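Local structure of glycosyl hydrolase, family 38 (Enterococcus faecalis, 5KBP) at residues I606-M611 / F644-M649; T663-Q668 / Y774-G779. The protein probably hydrolyses alpha-mannosidic linkages as a metal-binding glycoside hydrolase of family 38. All coordinates share one frame; numbering follows the deposited sequence.

Contact 1 (I606-M611 / F644-M649)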
ATOM      1  N   ILE A 606      -8.916 -20.779 -27.956  1.00 57.82           N
ATOM      2  CA  ILE A 606      -7.964 -21.873 -28.112  1.00 54.44           C
ATOM      3  C   ILE A 606      -7.561 -22.342 -26.722  1.00 49.86           C
ATOM      4  O   ILE A 606      -6.981 -21.572 -25.946  1.00 45.12           O
ATOM      5  CB  ILE A 606      -6.732 -21.450 -28.925  1.00 54.72           C
ATOM      6  CG1 ILE A 606      -7.153 -20.919 -30.296  1.00 52.66           C
ATOM      7  CG2 ILE A 606      -5.775 -22.622 -29.078  1.00 60.88           C
ATOM      8  CD1 ILE A 606      -6.004 -20.397 -31.128  1.00 56.63           C
ATOM      9  N   LYS A 607      -7.867 -23.597 -26.409  1.00 56.35           N
ATOM     10  CA  LYS A 607      -7.537 -24.196 -25.123  1.00 55.58           C
ATOM     11  C   LYS A 607      -6.474 -25.268 -25.313  1.00 60.56           C
ATOM     12  O   LYS A 607      -6.652 -26.193 -26.114  1.00 53.58           O
ATOM     13  CB  LYS A 607      -8.776 -24.799 -24.458  1.00 57.64           C
ATOM     14  CG  LYS A 607      -9.602 -23.808 -23.657  1.00 63.18           C
ATOM     15  CD  LYS A 607     -10.704 -24.520 -22.892  1.00 75.41           C
ATOM     16  CE  LYS A 607     -11.452 -23.572 -21.973  1.00 84.62           C
ATOM     17  NZ  LYS A 607     -12.488 -24.291 -21.180  1.00 86.86           N
ATOM     18  N   GLN A 608      -5.375 -25.143 -24.572  1.00 63.38           N
ATOM     19  CA  GLN A 608      -4.292 -26.115 -24.588  1.00 64.08           C
ATOM     20  C   GLN A 608      -3.899 -26.439 -23.155  1.00 60.64           C
ATOM     21  O   GLN A 608      -3.664 -25.530 -22.353  1.00 61.28           O
ATOM     22  CB  GLN A 608      -3.080 -25.586 -25.362  1.00 63.27           C
ATOM     23  CG  GLN A 608      -3.328 -25.367 -26.844  1.00 68.00           C
ATOM     24  CD  GLN A 608      -2.570 -24.171 -27.384  1.00 66.54           C
ATOM     25  OE1 GLN A 608      -2.377 -23.180 -26.682  1.00 68.26           O
ATOM     26  NE2 GLN A 608      -2.132 -24.261 -28.635  1.00 67.26           N
ATOM     27  N   THR A 609      -3.838 -27.728 -22.837  1.00 58.74           N
ATOM     28  CA  THR A 609      -3.382 -28.205 -21.539  1.00 62.29           C
ATOM     29  C   THR A 609      -2.056 -28.931 -21.720  1.00 60.30           C
ATOM     30  O   THR A 609      -1.950 -29.843 -22.546  1.00 67.07           O
ATOM     31  CB  THR A 609      -4.413 -29.134 -20.892  1.00 65.89           C
ATOM     32  OG1 THR A 609      -5.572 -28.380 -20.518  1.00 61.74           O
ATOM     33  CG2 THR A 609      -3.831 -29.800 -19.652  1.00 70.56           C
ATOM     34  N   VAL A 610      -1.048 -28.516 -20.955  1.00 56.29           N
ATOM     35  CA  VAL A 610       0.276 -29.116 -21.019  1.00 59.67           C
ATOM     36  C   VAL A 610       0.732 -29.443 -19.604  1.00 61.50           C
ATOM     37  O   VAL A 610       0.348 -28.779 -18.635  1.00 62.61           O
ATOM     38  CB  VAL A 610       1.289 -28.193 -21.738  1.00 58.52           C
ATOM     39  CG1 VAL A 610       1.811 -27.110 -20.801  1.00 54.36           C
ATOM     40  CG2 VAL A 610       2.424 -29.008 -22.329  1.00 67.24           C
ATOM     41  N   MET A 611       1.545 -30.489 -19.486  1.00 57.81           N
ATOM     42  CA  MET A 611       2.025 -30.972 -18.198  1.00 55.96           C
ATOM     43  C   MET A 611       3.393 -30.364 -17.913  1.00 54.51           C
ATOM     44  O   MET A 611       4.357 -30.623 -18.641  1.00 54.56           O
ATOM     45  CB  MET A 611       2.098 -32.497 -18.183  1.00 54.33           C
ATOM     46  CG  MET A 611       0.759 -33.172 -18.419  1.00 51.96           C
ATOM     47  SD  MET A 611      -0.423 -32.890 -17.083  1.00 63.86           S
ATOM     48  CE  MET A 611       0.409 -33.704 -15.722  1.00 54.56           C
ATOM     49  N   PHE A 644      -1.315 -27.724 -16.670  1.00 56.64           N
ATOM     50  CA  PHE A 644      -1.167 -26.282 -16.870  1.00 47.45           C
ATOM     51  C   PHE A 644      -1.927 -25.927 -18.146  1.00 46.21           C
ATOM     52  O   PHE A 644      -1.448 -26.200 -19.249  1.00 49.23           O
ATOM     53  CB  PHE A 644       0.301 -25.891 -16.959  1.00 46.44           C
ATOM     54  CG  PHE A 644       0.531 -24.420 -17.173  1.00 45.63           C
ATOM     55  CD1 PHE A 644       0.574 -23.549 -16.097  1.00 46.71           C
ATOM     56  CD2 PHE A 644       0.720 -23.912 -18.448  1.00 47.54           C
ATOM     57  CE1 PHE A 644       0.790 -22.197 -16.289  1.00 54.00           C
ATOM     58  CE2 PHE A 644       0.936 -22.561 -18.647  1.00 56.77           C
ATOM     59  CZ  PHE A 644       0.972 -21.704 -17.565  1.00 55.03           C
ATOM     60  N   GLU A 645      -3.102 -25.321 -17.986  1.00 53.27           N
ATOM     61  CA  GLU A 645      -3.975 -25.022 -19.113  1.00 57.27           C
ATOM     62  C   GLU A 645      -3.724 -23.612 -19.631  1.00 54.89           C
ATOM     63  O   GLU A 645      -3.522 -22.674 -18.853  1.00 52.87           O
ATOM     64  CB  GLU A 645      -5.442 -25.184 -18.710  1.00 67.93           C
ATOM     65  CG  GLU A 645      -6.424 -25.080 -19.868  1.00 86.50           C
ATOM     66  CD  GLU A 645      -7.826 -25.514 -19.486  1.00101.25           C
ATOM     67  OE1 GLU A 645      -8.009 -26.006 -18.352  1.00105.44           O
ATOM     68  OE2 GLU A 645      -8.745 -25.365 -20.318  1.00106.78           O
ATOM     69  N   ILE A 646      -3.737 -23.469 -20.954  1.00 51.47           N
ATOM     70  CA  ILE A 646      -3.513 -22.194 -21.625  1.00 44.09           C
ATOM     71  C   ILE A 646      -4.734 -21.896 -22.485  1.00 56.18           C
ATOM     72  O   ILE A 646      -5.110 -22.710 -23.338  1.00 58.25           O
ATOM     73  CB  ILE A 646      -2.235 -22.213 -22.478  1.00 47.86           C
ATOM     74  CG1 ILE A 646      -1.038 -22.674 -21.645  1.00 44.79           C
ATOM     75  CG2 ILE A 646      -1.969 -20.837 -23.066  1.00 47.65           C
ATOM     76  CD1 ILE A 646       0.253 -22.761 -22.430  1.00 50.21           C
ATOM     77  N   THR A 647      -5.351 -20.737 -22.263  1.00 56.06           N
ATOM     78  CA  THR A 647      -6.537 -20.314 -23.000  1.00 54.77           C
ATOM     79  C   THR A 647      -6.248 -18.979 -23.672  1.00 52.35           C
ATOM     80  O   THR A 647      -5.974 -17.984 -22.991  1.00 53.77           O
ATOM     81  CB  THR A 647      -7.753 -20.200 -22.078  1.00 59.90           C
ATOM     82  OG1 THR A 647      -7.979 -21.454 -21.422  1.00 62.74           O
ATOM     83  CG2 THR A 647      -8.994 -19.824 -22.878  1.00 57.75           C
ATOM     84  N   THR A 648      -6.318 -18.958 -25.000  1.00 47.67           N
ATOM     85  CA  THR A 648      -6.038 -17.768 -25.790  1.00 41.91           C
ATOM     86  C   THR A 648      -7.264 -17.409 -26.618  1.00 45.89           C
ATOM     87  O   THR A 648      -7.868 -18.282 -27.251  1.00 49.06           O
ATOM     88  CB  THR A 648      -4.831 -17.984 -26.709  1.00 44.63           C
ATOM     89  OG1 THR A 648      -3.703 -18.400 -25.931  1.00 49.79           O
ATOM     90  CG2 THR A 648      -4.480 -16.697 -27.444  1.00 50.91           C
ATOM     91  N   MET A 649      -7.628 -16.129 -26.608  1.00 55.71           N
ATOM     92  CA  MET A 649      -8.731 -15.612 -27.411  1.00 55.53           C
ATOM     93  C   MET A 649      -8.146 -14.857 -28.599  1.00 62.39           C
ATOM     94  O   MET A 649      -7.555 -13.786 -28.431  1.00 74.37           O
ATOM     95  CB  MET A 649      -9.637 -14.708 -26.577  1.00 51.82           C
ATOM     96  CG  MET A 649     -10.442 -15.434 -25.512  1.00 59.45           C
ATOM     97  SD  MET A 649     -11.728 -16.496 -26.198  1.00 69.42           S
ATOM     98  CE  MET A 649     -12.794 -15.286 -26.980  1.00 66.61           C
TER
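CG of Lys607 lies anti to its carbonyl carbon (chi1 -85°), whereas CG of Glu645 lies anti to the backbone N (chi1 -172°). Both chains are extended beyond CG, which carries OE2 of Glu645 to 3.3 Å from CD of Lys607, against the aliphatic shaft, while the salt bridge from NZ of Lys607 to the same OE2 is long at 4.0 Å. OG1 of Thr609 lies 3.5 Å from CG of Glu645, and OG1 of Thr647 is 3.6 Å from CG of Lys607. Thr609 and Glu645 are exposed on this face, Lys607 and Thr647 partly so. The backbones of Ile606, Gln608 and Val610 form hydrogen-bonded pairs with those of Thr648, Ile646 and Phe644, and their side chains point to the opposite face. The bond from Gln608 N to Ile646 O is 2.7 Å long; the one from Phe644 N to Val610 O is weak. CG1 of Val610 reaches the Phe644 ring edge, 4.1 Å from CD2. Phe562 of strand 555-566 packs on Gln608 and Ile646. Strands 601-613 and 641-653 are antiparallel neighbours in a sheet of the family 38 C-terminal region, between strand 591-597, whose Glu591 bonds Lys607 through the backbone, and strand 659-667.

Contact 2 (T663-Q668 / Y774-G779)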
ATOM      1  N   THR A 663      -4.224 -14.174 -23.761  1.00 53.96           N
ATOM      2  CA  THR A 663      -3.885 -15.450 -23.145  1.00 47.34           C
ATOM      3  C   THR A 663      -4.068 -15.356 -21.636  1.00 45.28           C
ATOM      4  O   THR A 663      -3.561 -14.425 -21.003  1.00 49.95           O
ATOM      5  CB  THR A 663      -2.447 -15.851 -23.480  1.00 52.77           C
ATOM      6  OG1 THR A 663      -2.304 -15.997 -24.899  1.00 54.56           O
ATOM      7  CG2 THR A 663      -2.086 -17.161 -22.799  1.00 52.48           C
ATOM      8  N   THR A 664      -4.791 -16.317 -21.066  1.00 46.96           N
ATOM      9  CA  THR A 664      -5.048 -16.369 -19.634  1.00 49.83           C
ATOM     10  C   THR A 664      -4.579 -17.703 -19.070  1.00 46.86           C
ATOM     11  O   THR A 664      -4.825 -18.759 -19.661  1.00 45.19           O
ATOM     12  CB  THR A 664      -6.536 -16.177 -19.319  1.00 48.12           C
ATOM     13  OG1 THR A 664      -7.302 -17.191 -19.984  1.00 64.14           O
ATOM     14  CG2 THR A 664      -7.007 -14.809 -19.781  1.00 50.16           C
ATOM     15  N   ILE A 665      -3.897 -17.649 -17.924  1.00 48.40           N
ATOM     16  CA  ILE A 665      -3.408 -18.838 -17.238  1.00 50.52           C
ATOM     17  C   ILE A 665      -3.676 -18.693 -15.746  1.00 57.43           C
ATOM     18  O   ILE A 665      -3.853 -17.589 -15.224  1.00 56.89           O
ATOM     19  CB  ILE A 665      -1.898 -19.086 -17.471  1.00 49.25           C
ATOM     20  CG1 ILE A 665      -1.070 -17.957 -16.854  1.00 55.83           C
ATOM     21  CG2 ILE A 665      -1.588 -19.230 -18.955  1.00 39.55           C
ATOM     22  CD1 ILE A 665       0.423 -18.213 -16.856  1.00 59.32           C
ATOM     23  N   ASN A 666      -3.704 -19.832 -15.060  1.00 55.87           N
ATOM     24  CA  ASN A 666      -3.732 -19.889 -13.601  1.00 49.61           C
ATOM     25  C   ASN A 666      -2.396 -20.482 -13.161  1.00 48.69           C
ATOM     26  O   ASN A 666      -2.269 -21.684 -12.923  1.00 49.43           O
ATOM     27  CB  ASN A 666      -4.918 -20.707 -13.093  1.00 45.65           C
ATOM     28  CG  ASN A 666      -4.981 -20.759 -11.580  1.00 60.83           C
ATOM     29  OD1 ASN A 666      -4.449 -19.884 -10.896  1.00 53.38           O
ATOM     30  ND2 ASN A 666      -5.632 -21.786 -11.049  1.00 63.98           N
ATOM     31  N   ASN A 667      -1.392 -19.619 -13.055  1.00 49.96           N
ATOM     32  CA  ASN A 667      -0.015 -20.053 -12.836  1.00 40.34           C
ATOM     33  C   ASN A 667       0.126 -20.635 -11.436  1.00 42.92           C
ATOM     34  O   ASN A 667       0.199 -19.905 -10.446  1.00 38.75           O
ATOM     35  CB  ASN A 667       0.943 -18.887 -13.048  1.00 35.11           C
ATOM     36  CG  ASN A 667       2.393 -19.303 -12.942  1.00 43.66           C
ATOM     37  OD1 ASN A 667       3.181 -18.682 -12.229  1.00 44.42           O
ATOM     38  ND2 ASN A 667       2.752 -20.369 -13.643  1.00 47.75           N
ATOM     39  N   GLN A 668       0.155 -21.964 -11.350  1.00 44.78           N
ATOM     40  CA  GLN A 668       0.482 -22.673 -10.121  1.00 46.76           C
ATOM     41  C   GLN A 668       1.821 -23.395 -10.245  1.00 50.36           C
ATOM     42  O   GLN A 668       2.070 -24.388  -9.558  1.00 47.15           O
ATOM     43  CB  GLN A 668      -0.630 -23.651  -9.749  1.00 37.35           C
ATOM     44  CG  GLN A 668      -1.966 -22.982  -9.471  1.00 44.50           C
ATOM     45  CD  GLN A 668      -1.897 -21.994  -8.320  1.00 56.76           C
ATOM     46  OE1 GLN A 668      -1.169 -22.202  -7.351  1.00 66.71           O
ATOM     47  NE2 GLN A 668      -2.657 -20.908  -8.425  1.00 56.93           N
ATOM     48  N   TYR A 774      -3.545 -14.708 -14.440  1.00 35.81           N
ATOM     49  CA  TYR A 774      -2.864 -13.716 -15.257  1.00 38.20           C
ATOM     50  C   TYR A 774      -3.503 -13.660 -16.636  1.00 49.02           C
ATOM     51  O   TYR A 774      -3.966 -14.673 -17.165  1.00 56.64           O
ATOM     52  CB  TYR A 774      -1.364 -14.019 -15.393  1.00 39.25           C
ATOM     53  CG  TYR A 774      -0.564 -13.684 -14.157  1.00 44.52           C
ATOM     54  CD1 TYR A 774      -0.413 -14.606 -13.131  1.00 48.29           C
ATOM     55  CD2 TYR A 774       0.037 -12.440 -14.013  1.00 41.83           C
ATOM     56  CE1 TYR A 774       0.315 -14.300 -11.997  1.00 48.78           C
ATOM     57  CE2 TYR A 774       0.768 -12.125 -12.883  1.00 51.58           C
ATOM     58  CZ  TYR A 774       0.903 -13.059 -11.880  1.00 56.14           C
ATOM     59  OH  TYR A 774       1.630 -12.748 -10.753  1.00 59.90           O
ATOM     60  N   THR A 775      -3.524 -12.459 -17.210  1.00 50.81           N
ATOM     61  CA  THR A 775      -4.046 -12.229 -18.551  1.00 53.42           C
ATOM     62  C   THR A 775      -3.034 -11.400 -19.324  1.00 51.23           C
ATOM     63  O   THR A 775      -2.710 -10.279 -18.918  1.00 53.81           O
ATOM     64  CB  THR A 775      -5.400 -11.516 -18.511  1.00 54.88           C
ATOM     65  OG1 THR A 775      -6.349 -12.322 -17.802  1.00 64.47           O
ATOM     66  CG2 THR A 775      -5.908 -11.261 -19.923  1.00 42.43           C
ATOM     67  N   PHE A 776      -2.539 -11.946 -20.430  1.00 50.29           N
ATOM     68  CA  PHE A 776      -1.535 -11.291 -21.259  1.00 42.46           C
ATOM     69  C   PHE A 776      -2.188 -10.827 -22.555  1.00 45.86           C
ATOM     70  O   PHE A 776      -2.763 -11.638 -23.289  1.00 52.15           O
ATOM     71  CB  PHE A 776      -0.368 -12.232 -21.551  1.00 45.02           C
ATOM     72  CG  PHE A 776       0.143 -12.953 -20.337  1.00 39.87           C
ATOM     73  CD1 PHE A 776       0.951 -12.304 -19.421  1.00 37.90           C
ATOM     74  CD2 PHE A 776      -0.188 -14.279 -20.111  1.00 48.16           C
ATOM     75  CE1 PHE A 776       1.419 -12.964 -18.297  1.00 48.59           C
ATOM     76  CE2 PHE A 776       0.278 -14.945 -18.993  1.00 53.14           C
ATOM     77  CZ  PHE A 776       1.083 -14.286 -18.085  1.00 48.01           C
ATOM     78  N   LYS A 777      -2.097  -9.528 -22.830  1.00 44.15           N
ATOM     79  CA  LYS A 777      -2.674  -8.926 -24.026  1.00 49.46           C
ATOM     80  C   LYS A 777      -1.556  -8.595 -25.005  1.00 45.38           C
ATOM     81  O   LYS A 777      -0.623  -7.860 -24.664  1.00 43.58           O
ATOM     82  CB  LYS A 777      -3.476  -7.672 -23.678  1.00 52.53           C
ATOM     83  CG  LYS A 777      -4.707  -7.940 -22.828  1.00 60.19           C
ATOM     84  CD  LYS A 777      -5.489  -6.662 -22.575  1.00 69.51           C
ATOM     85  CE  LYS A 777      -6.726  -6.929 -21.734  1.00 75.94           C
ATOM     86  NZ  LYS A 777      -7.504  -5.687 -21.475  1.00 80.64           N
ATOM     87  N   TYR A 778      -1.657  -9.134 -26.216  1.00 43.35           N
ATOM     88  CA  TYR A 778      -0.665  -8.913 -27.260  1.00 48.96           C
ATOM     89  C   TYR A 778      -1.348  -9.127 -28.607  1.00 52.58           C
ATOM     90  O   TYR A 778      -2.511  -9.534 -28.675  1.00 56.79           O
ATOM     91  CB  TYR A 778       0.552  -9.825 -27.066  1.00 37.87           C
ATOM     92  CG  TYR A 778       0.236 -11.305 -26.966  1.00 42.34           C
ATOM     93  CD1 TYR A 778      -0.312 -11.844 -25.807  1.00 43.08           C
ATOM     94  CD2 TYR A 778       0.508 -12.165 -28.020  1.00 39.98           C
ATOM     95  CE1 TYR A 778      -0.597 -13.192 -25.710  1.00 46.80           C
ATOM     96  CE2 TYR A 778       0.228 -13.517 -27.931  1.00 42.99           C
ATOM     97  CZ  TYR A 778      -0.324 -14.026 -26.773  1.00 45.02           C
ATOM     98  OH  TYR A 778      -0.605 -15.370 -26.676  1.00 44.61           O
ATOM     99  N   GLY A 779      -0.620  -8.842 -29.685  1.00 51.40           N
ATOM    100  CA  GLY A 779      -1.222  -8.942 -31.002  1.00 48.43           C
ATOM    101  C   GLY A 779      -0.196  -9.014 -32.109  1.00 48.05           C
ATOM    102  O   GLY A 779       1.008  -8.862 -31.893  1.00 48.18           O
TER
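Thr663 and Phe776 form one of three consecutive antiparallel pairs in a buried contact inside the nine-stranded sheet, where strand 659-667 meets strand 772-783. Their backbones exchange two hydrogen bonds, the shorter from Phe776 N to Thr663 O (2.7 Å, N-H...O angle 173°). Ile665 and Tyr774 repeat the pattern, with Ile665 N to Tyr774 O at 3.1 Å. Between them Thr664 and Thr775 make a non-hydrogen-bonded pair whose side chains lie side by side, CG2 of Thr664 coming to 3.2 Å from OG1 of Thr775. The neighbours are distant in sequence: 105 residues separate the two segments, and several of the strands they contain belong to this same antiparallel sheet, consistent with the galactose mutarotase-like beta sandwich of the family 38 C-terminal region. On the face carrying Ile665 and Phe776, CG1 of Ile665 stands between its backbone N and carbonyl carbon (chi1 65°), and CD1 meets the Phe776 ring at its edge, 3.9 Å from CE2. Ile751 of strand 745-753 and Val304 of helix 304-332 pack against Phe776 and Tyr774. Farther along, OH of Tyr778 is hydrogen-bonded to OG1 of Thr663 at 2.5 Å, either hydroxyl being a possible donor. CB of Thr663 lies at the edge of the Tyr778 ring, in its plane, while Phe661 meets that ring with planes about 40° apart.

Contacts 1 and 2 belong to one antiparallel sheet, their centres about 10 Å apart, and are joined through the adjacent strands 641-653 and 659-667. Thr647 O lies 2.8 Å from Thr664 N, a probable backbone hydrogen bond, and OG1 of Thr648 is 3.0 Å from OG1 of Thr663, which thus has hydroxyl partners in both contacts. Phe644 and Ile665 pack together across the junction, CZ of Phe644 lying 3.6 Å from CD1 of Ile665. Contact 1 is partly buried, with a charged pair on its outer face. Contact 2 is buried and nearer the centre of the chain (about 19 Å against 28 Å, centre to centre); no salt bridge crosses it, and its side-chain polar link is a hydroxyl pair.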